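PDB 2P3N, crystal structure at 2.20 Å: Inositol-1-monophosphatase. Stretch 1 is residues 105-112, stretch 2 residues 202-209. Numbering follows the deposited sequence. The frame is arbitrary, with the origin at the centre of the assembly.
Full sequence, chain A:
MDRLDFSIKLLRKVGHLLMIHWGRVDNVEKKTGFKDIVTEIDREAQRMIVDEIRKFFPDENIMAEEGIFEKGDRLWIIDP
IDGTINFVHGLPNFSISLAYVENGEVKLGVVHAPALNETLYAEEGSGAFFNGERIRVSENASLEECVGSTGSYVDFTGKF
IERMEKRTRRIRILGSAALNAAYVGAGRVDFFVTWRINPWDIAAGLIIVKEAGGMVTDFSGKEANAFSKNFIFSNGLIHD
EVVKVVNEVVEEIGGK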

# COMPACT_ATOMS: atom_id res chain seq x y z
N GLU A 105 -23.62 -2.29 25.89
CA GLU A 105 -22.21 -2.61 26.07
C GLU A 105 -21.49 -2.90 24.76
O GLU A 105 -21.90 -3.79 24.01
N VAL A 106 -20.43 -2.15 24.50
CA VAL A 106 -19.64 -2.34 23.29
C VAL A 106 -18.96 -3.71 23.35
O VAL A 106 -18.10 -3.95 24.19
N LYS A 107 -19.37 -4.60 22.45
CA LYS A 107 -18.82 -5.96 22.39
C LYS A 107 -17.80 -6.12 21.27
O LYS A 107 -17.00 -7.06 21.27
N LEU A 108 -17.81 -5.20 20.32
CA LEU A 108 -16.94 -5.27 19.16
C LEU A 108 -16.72 -3.89 18.57
O LEU A 108 -17.62 -3.06 18.57
N GLY A 109 -15.52 -3.65 18.06
CA GLY A 109 -15.23 -2.37 17.45
C GLY A 109 -14.24 -2.51 16.30
O GLY A 109 -13.32 -3.31 16.36
N VAL A 110 -14.45 -1.76 15.24
CA VAL A 110 -13.54 -1.81 14.11
C VAL A 110 -13.46 -0.44 13.47
O VAL A 110 -14.49 0.22 13.27
N VAL A 111 -12.24 0.01 13.19
CA VAL A 111 -11.99 1.30 12.56
C VAL A 111 -11.13 1.02 11.34
O VAL A 111 -10.11 0.34 11.44
N HIS A 112 -11.54 1.52 10.18
CA HIS A 112 -10.77 1.28 8.96
C HIS A 112 -10.44 2.55 8.18
O HIS A 112 -11.31 3.15 7.55
N ILE A 202 -17.04 7.41 19.01
CA ILE A 202 -16.23 6.74 20.02
C ILE A 202 -16.56 5.31 20.45
O ILE A 202 -15.80 4.71 21.20
N ALA A 203 -17.67 4.74 19.97
CA ALA A 203 -18.05 3.38 20.36
C ALA A 203 -17.02 2.32 19.99
O ALA A 203 -16.80 1.37 20.76
N ALA A 204 -16.39 2.46 18.83
CA ALA A 204 -15.40 1.49 18.39
C ALA A 204 -14.07 1.77 19.04
O ALA A 204 -13.39 0.86 19.49
N GLY A 205 -13.69 3.04 19.09
CA GLY A 205 -12.42 3.41 19.69
C GLY A 205 -12.37 3.14 21.18
O GLY A 205 -11.30 3.12 21.79
N LEU A 206 -13.53 2.92 21.77
CA LEU A 206 -13.61 2.67 23.20
C LEU A 206 -13.17 1.25 23.58
O LEU A 206 -12.34 1.09 24.47
N ILE A 207 -13.72 0.24 22.92
CA ILE A 207 -13.35 -1.13 23.24
C ILE A 207 -11.93 -1.44 22.77
O ILE A 207 -11.25 -2.28 23.35
N ILE A 208 -11.49 -0.75 21.73
CA ILE A 208 -10.15 -0.95 21.19
C ILE A 208 -9.08 -0.44 22.14
O ILE A 208 -8.01 -1.03 22.25
N VAL A 209 -9.36 0.66 22.83
CA VAL A 209 -8.40 1.22 23.78
C VAL A 209 -8.31 0.37 25.04
O VAL A 209 -7.23 0.07 25.53

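Where a helix crosses a strand, close approach is often helped by a small residue at the crossing point, and inositol-1-monophosphatase offers a compact example. Strand 105-112 and helix 202-209 run at 108° to each other, with axes 6.4 Å apart at their closest. Glu105 lies beyond reach of the helix; its OE1 forms a salt bridge with Lys107 NZ (3.4 Å) along the strand. Val106, chi1 t, points toward the helix and is the strand residue most extensively covered by it: its CG1 lies 3.1 Å from Ala203 O and 3.6 Å from Ile207 CG2, while its CG2 meets Leu206 CD2 at 4.3 Å. Lys107 (chi1 m) and Leu108 (t) point away, yet their backbone still serves the contact, since Ile207, t at both chi angles, brings CD1 to 3.5 Å from Lys107 O and 3.8 Å from Leu108 N. Gly109 marks the crossing, its CA 4.0 Å from that of Ala204. A CB here would clash with Ile207 CG2 and Ala204 O, so the lack of a side chain leaves room for the helix at this point. Val110 (p) turns away again. Val111 (t) points back, placing CG2 4.0 Å from both Ala204 CB and Ile208 CD1, the latter extended by an m, t rotamer. His112 lies out of reach. No hydrogen bond joins the stretches; the contacts between side chains are apolar.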

# COMPACT_ATOMS: atom_id res chain seq x y z
CB GLU A 105 -22.05 -3.83 26.98
CG GLU A 105 -22.74 -3.71 28.32
CD GLU A 105 -22.34 -4.82 29.26
OE1 GLU A 105 -21.18 -4.80 29.74
OE2 GLU A 105 -23.17 -5.72 29.50
CB VAL A 106 -18.57 -1.23 23.13
CG1 VAL A 106 -17.84 -1.38 21.81
CG2 VAL A 106 -19.23 0.13 23.21
CB LYS A 107 -19.96 -6.98 22.17
CG LYS A 107 -21.01 -6.98 23.27
CD LYS A 107 -20.37 -7.11 24.66
CE LYS A 107 -21.38 -6.85 25.78
NZ LYS A 107 -20.76 -6.91 27.14
CB LEU A 108 -17.59 -6.20 18.14
CG LEU A 108 -17.04 -6.56 16.76
CD1 LEU A 108 -17.98 -7.57 16.14
CD2 LEU A 108 -16.92 -5.33 15.86
CB VAL A 110 -13.95 -2.90 13.09
CG1 VAL A 110 -15.43 -2.91 12.90
CG2 VAL A 110 -13.24 -2.66 11.76
CB VAL A 111 -11.23 2.29 13.51
CG1 VAL A 111 -10.99 3.62 12.82
CG2 VAL A 111 -12.03 2.52 14.77
CB HIS A 112 -11.51 0.29 8.05
CG HIS A 112 -10.81 0.05 6.74
ND1 HIS A 112 -9.55 -0.51 6.66
CD2 HIS A 112 -11.19 0.32 5.47
CE1 HIS A 112 -9.18 -0.57 5.39
NE2 HIS A 112 -10.16 -0.07 4.65
CB ILE A 202 -16.15 7.61 21.31
CG1 ILE A 202 -17.55 8.07 21.74
CG2 ILE A 202 -15.28 8.82 21.06
CD1 ILE A 202 -18.42 6.97 22.31
CB ALA A 203 -19.40 3.02 19.74
CB ALA A 204 -15.27 1.52 16.88
CB LEU A 206 -15.03 2.93 23.69
CG LEU A 206 -15.20 2.80 25.20
CD1 LEU A 206 -16.01 3.96 25.73
CD2 LEU A 206 -15.85 1.47 25.52
CB ILE A 207 -14.34 -2.16 22.62
CG1 ILE A 207 -13.95 -3.57 23.06
CG2 ILE A 207 -14.36 -2.04 21.10
CD1 ILE A 207 -15.01 -4.64 22.79
CB ILE A 208 -9.99 -0.26 19.82
CG1 ILE A 208 -10.79 -1.02 18.76
CG2 ILE A 208 -8.51 -0.20 19.43
CD1 ILE A 208 -10.96 -0.27 17.47
CB VAL A 209 -8.76 2.65 24.18
CG1 VAL A 209 -7.76 3.16 25.19
CG2 VAL A 209 -8.79 3.54 22.96